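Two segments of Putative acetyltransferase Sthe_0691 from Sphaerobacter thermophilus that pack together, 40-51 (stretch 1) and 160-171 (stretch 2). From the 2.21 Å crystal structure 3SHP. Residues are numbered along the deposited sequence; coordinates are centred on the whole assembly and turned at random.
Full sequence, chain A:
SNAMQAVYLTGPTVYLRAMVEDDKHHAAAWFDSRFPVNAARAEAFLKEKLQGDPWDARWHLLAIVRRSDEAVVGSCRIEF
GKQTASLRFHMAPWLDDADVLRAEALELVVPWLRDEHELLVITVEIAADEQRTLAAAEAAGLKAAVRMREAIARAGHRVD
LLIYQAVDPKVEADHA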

# COMPACT_ATOMS: atom_id res chain seq x y z
N ALA A 40 8.19 -25.36 1.10
CA ALA A 40 8.67 -25.37 2.50
C ALA A 40 9.87 -24.45 2.61
O ALA A 40 10.95 -24.73 2.06
N ARG A 41 9.63 -23.35 3.34
CA ARG A 41 10.51 -22.23 3.62
C ARG A 41 11.96 -22.46 4.08
O ARG A 41 12.85 -21.65 3.80
N ALA A 42 12.15 -23.49 4.91
CA ALA A 42 13.45 -23.82 5.46
C ALA A 42 13.56 -25.32 5.50
O ALA A 42 12.55 -26.02 5.43
N GLU A 43 14.79 -25.81 5.64
CA GLU A 43 15.04 -27.25 5.63
C GLU A 43 16.45 -27.46 6.18
O GLU A 43 17.28 -26.54 6.11
N ALA A 44 16.72 -28.62 6.75
CA ALA A 44 18.11 -28.94 7.12
C ALA A 44 19.02 -28.70 5.92
O ALA A 44 18.63 -28.98 4.78
N PHE A 45 20.21 -28.18 6.16
CA PHE A 45 21.16 -27.96 5.09
C PHE A 45 21.69 -29.30 4.61
O PHE A 45 22.37 -30.00 5.34
N LEU A 46 21.36 -29.65 3.36
CA LEU A 46 21.86 -30.89 2.75
C LEU A 46 22.33 -30.56 1.33
O LEU A 46 22.22 -29.41 0.88
N LYS A 47 22.86 -31.56 0.62
CA LYS A 47 23.51 -31.33 -0.70
C LYS A 47 22.52 -30.72 -1.67
O LYS A 47 21.39 -31.21 -1.80
N GLU A 48 22.94 -29.66 -2.35
CA GLU A 48 22.09 -28.97 -3.33
C GLU A 48 21.51 -29.89 -4.39
O GLU A 48 20.35 -29.74 -4.78
N LYS A 49 22.32 -30.84 -4.85
CA LYS A 49 21.95 -31.74 -5.94
C LYS A 49 20.60 -32.45 -5.70
O LYS A 49 19.86 -32.72 -6.66
N LEU A 50 20.26 -32.70 -4.44
CA LEU A 50 18.99 -33.33 -4.09
C LEU A 50 17.77 -32.60 -4.65
O LEU A 50 16.76 -33.22 -4.95
N GLN A 51 17.88 -31.28 -4.80
CA GLN A 51 16.78 -30.46 -5.32
C GLN A 51 16.71 -30.51 -6.85
O GLN A 51 15.63 -30.35 -7.43
N ASP A 160 6.13 -20.26 16.65
CA ASP A 160 7.19 -20.72 15.77
C ASP A 160 6.61 -21.46 14.60
O ASP A 160 5.60 -22.15 14.71
N LEU A 161 7.26 -21.33 13.46
CA LEU A 161 7.05 -22.29 12.39
C LEU A 161 8.09 -23.40 12.54
O LEU A 161 9.29 -23.11 12.67
N LEU A 162 7.64 -24.64 12.51
CA LEU A 162 8.53 -25.78 12.61
C LEU A 162 8.59 -26.44 11.26
O LEU A 162 7.60 -26.45 10.54
N ILE A 163 9.75 -26.99 10.91
CA ILE A 163 9.91 -27.77 9.69
C ILE A 163 10.21 -29.21 10.08
O ILE A 163 11.24 -29.49 10.71
N TYR A 164 9.30 -30.10 9.70
CA TYR A 164 9.44 -31.52 9.98
C TYR A 164 9.97 -32.19 8.73
O TYR A 164 9.57 -31.84 7.62
N GLN A 165 10.85 -33.17 8.93
CA GLN A 165 11.50 -33.88 7.82
C GLN A 165 11.65 -35.36 8.09
O GLN A 165 11.77 -35.80 9.24
N ALA A 166 11.61 -36.14 7.01
CA ALA A 166 12.21 -37.46 7.02
C ALA A 166 13.27 -37.44 5.93
O ALA A 166 13.02 -36.99 4.79
N VAL A 167 14.45 -37.89 6.31
CA VAL A 167 15.59 -37.92 5.42
C VAL A 167 16.17 -39.34 5.40
O VAL A 167 16.58 -39.88 6.43
N ASP A 168 16.18 -39.94 4.21
CA ASP A 168 16.76 -41.26 3.98
C ASP A 168 18.17 -41.37 4.56
O ASP A 168 18.97 -40.43 4.41
N PRO A 169 18.48 -42.51 5.22
CA PRO A 169 19.82 -42.77 5.78
C PRO A 169 20.97 -42.46 4.80
O PRO A 169 21.98 -41.88 5.22
N LYS A 170 20.82 -42.82 3.53
CA LYS A 170 21.85 -42.61 2.50
C LYS A 170 22.44 -41.20 2.52
O LYS A 170 23.62 -41.01 2.26
N VAL A 171 21.59 -40.21 2.80
CA VAL A 171 22.00 -38.81 2.85
C VAL A 171 22.73 -38.50 4.16
O VAL A 171 23.94 -38.25 4.17

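Which side chains of the strand face the other segment? In 160-167 the alternation of an extended chain decides it: Leu161, Ile163, Gln165 and Val167 direct their CA-to-CB bonds toward stretch 1, while Leu162, Tyr164 and Ala166 between them are out of its reach. Beyond the strand, Val171 also points toward stretch 1. From the other side Arg41, Leu46 and Leu50 point toward stretch 2, whereas Ala42, Glu43 and Ala44 lie sideways.

What polar contact joins the two? Gln165, with chi1 m and chi2 t, extends its amide to the backbone of Ala44. Ala44 N donates a hydrogen bond to Gln165 OE1 at 3.0 Å, with an N-H...acceptor angle of 159°. The other end of the same amide is tied in through water 1, which accepts from Gln165 NE2 at 2.9 Å and donates to Ala44 O at 2.7 Å. One side chain thus serves both the NH and the carbonyl of Ala44, directly and through water.

How do the apolar side chains fit around this link? On one side of it Ile163, m at both chi angles, brings CG1 to 4.0 Å from Ala42 CB, and its CG2 lies 3.2 Å from Ala42 O. Further along, Leu46 (m, t) spreads its two methyls: CD1 is 4.0 Å from Val167 CG1, and CD2 is 3.8 Å from Val171 CG1. Leu50, also m, t, adds CD1 at 4.0 Å from that same Val171 CG1. Val167 and Val171 are both t, but Val171 is poorly ordered, so its contacts are less sharply defined.

Does a charged group take part? Arg41 does so through its flat guanidinium, one face of which is covered by Leu161 CD2, 3.4 Å from Arg41 NE. Leu161 is t, p; Arg41 has an off-well chi1 of -116°, and its NE and NH1 find hydrogen bonds elsewhere in the structure.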

# COMPACT_ATOMS: atom_id res chain seq x y z
CB ALA A 40 8.99 -26.78 2.99
CB ARG A 41 9.87 -21.51 4.80
CG ARG A 41 9.44 -20.20 4.54
CD ARG A 41 8.61 -19.78 5.72
NE ARG A 41 7.26 -20.30 5.55
CZ ARG A 41 6.14 -19.67 5.89
NH1 ARG A 41 4.97 -20.27 5.67
NH2 ARG A 41 6.18 -18.44 6.44
CB ALA A 42 13.57 -23.26 6.85
CB GLU A 43 14.92 -27.78 4.19
CG GLU A 43 15.90 -27.10 3.23
CD GLU A 43 15.59 -27.31 1.76
OE1 GLU A 43 16.55 -27.70 1.04
OE2 GLU A 43 14.45 -27.03 1.30
CB ALA A 44 18.25 -30.38 7.58
CB PHE A 45 22.32 -27.11 5.58
CG PHE A 45 23.33 -26.75 4.50
CD1 PHE A 45 23.20 -25.57 3.78
CD2 PHE A 45 24.42 -27.58 4.24
CE1 PHE A 45 24.14 -25.22 2.80
CE2 PHE A 45 25.38 -27.25 3.26
CZ PHE A 45 25.23 -26.07 2.53
CB LEU A 46 20.74 -31.95 2.73
CG LEU A 46 20.10 -32.47 4.04
CD1 LEU A 46 18.76 -33.24 3.79
CD2 LEU A 46 21.09 -33.35 4.80
CB LYS A 47 24.05 -32.64 -1.30
CG LYS A 47 25.32 -33.19 -0.65
CD LYS A 47 25.29 -34.74 -0.65
CE LYS A 47 26.60 -35.36 -0.21
NZ LYS A 47 27.63 -35.23 -1.28
CB GLU A 48 22.87 -27.86 -4.03
CG GLU A 48 22.28 -26.48 -3.81
CD GLU A 48 23.21 -25.38 -4.27
OE1 GLU A 48 22.73 -24.44 -4.94
OE2 GLU A 48 24.42 -25.46 -3.97
CB LYS A 49 23.08 -32.74 -6.25
CG LYS A 49 23.25 -33.89 -5.24
CD LYS A 49 24.49 -34.76 -5.55
CE LYS A 49 24.63 -35.94 -4.56
NZ LYS A 49 25.86 -36.77 -4.76
CB LEU A 50 18.85 -33.49 -2.58
CG LEU A 50 19.87 -34.37 -1.87
CD1 LEU A 50 19.63 -34.27 -0.37
CD2 LEU A 50 19.79 -35.84 -2.34
CB GLN A 51 16.92 -29.01 -4.85
CG GLN A 51 15.63 -28.18 -4.94
CD GLN A 51 14.57 -28.65 -3.95
OE1 GLN A 51 14.89 -29.06 -2.83
NE2 GLN A 51 13.32 -28.61 -4.37
CB ASP A 160 8.15 -21.67 16.50
CG ASP A 160 8.78 -21.06 17.74
OD1 ASP A 160 8.68 -19.84 17.97
OD2 ASP A 160 9.37 -21.83 18.50
CB LEU A 161 7.21 -21.64 11.02
CG LEU A 161 6.90 -22.60 9.85
CD1 LEU A 161 5.44 -23.09 9.98
CD2 LEU A 161 7.19 -21.96 8.46
CB LEU A 162 8.01 -26.78 13.65
CG LEU A 162 7.80 -26.23 15.07
CD1 LEU A 162 7.32 -27.33 16.05
CD2 LEU A 162 9.09 -25.62 15.54
CB ILE A 163 11.07 -27.27 8.82
CG1 ILE A 163 11.00 -25.76 8.61
CG2 ILE A 163 11.11 -28.06 7.50
CD1 ILE A 163 9.81 -25.30 7.73
CB TYR A 164 8.08 -32.13 10.38
CG TYR A 164 7.82 -32.06 11.87
CD1 TYR A 164 7.63 -30.84 12.50
CD2 TYR A 164 7.78 -33.22 12.64
CE1 TYR A 164 7.42 -30.76 13.86
CE2 TYR A 164 7.55 -33.16 14.02
CZ TYR A 164 7.36 -31.93 14.61
OH TYR A 164 7.12 -31.82 15.97
CB GLN A 165 12.88 -33.28 7.54
CG GLN A 165 12.80 -31.87 6.92
CD GLN A 165 14.15 -31.40 6.36
OE1 GLN A 165 15.08 -31.10 7.12
NE2 GLN A 165 14.25 -31.34 5.04
CB ALA A 166 11.19 -38.54 6.78
CB VAL A 167 16.65 -36.89 5.84
CG1 VAL A 167 17.89 -36.96 4.93
CG2 VAL A 167 16.05 -35.46 5.86
CB ASP A 168 16.76 -41.56 2.48
CG ASP A 168 17.18 -42.99 2.17
OD1 ASP A 168 18.37 -43.29 2.34
OD2 ASP A 168 16.32 -43.79 1.73
CB PRO A 169 19.79 -44.26 6.10
CG PRO A 169 18.36 -44.59 6.32
CD PRO A 169 17.52 -43.56 5.59
CB LYS A 170 21.30 -42.87 1.10
CG LYS A 170 21.00 -44.30 0.77
CD LYS A 170 20.08 -44.34 -0.44
CE LYS A 170 20.28 -45.61 -1.22
NZ LYS A 170 19.30 -45.67 -2.33
CB VAL A 171 20.78 -37.87 2.73
CG1 VAL A 171 21.24 -36.46 2.54
CG2 VAL A 171 19.89 -38.29 1.56
O HOH W 1 16.76 -30.65 3.78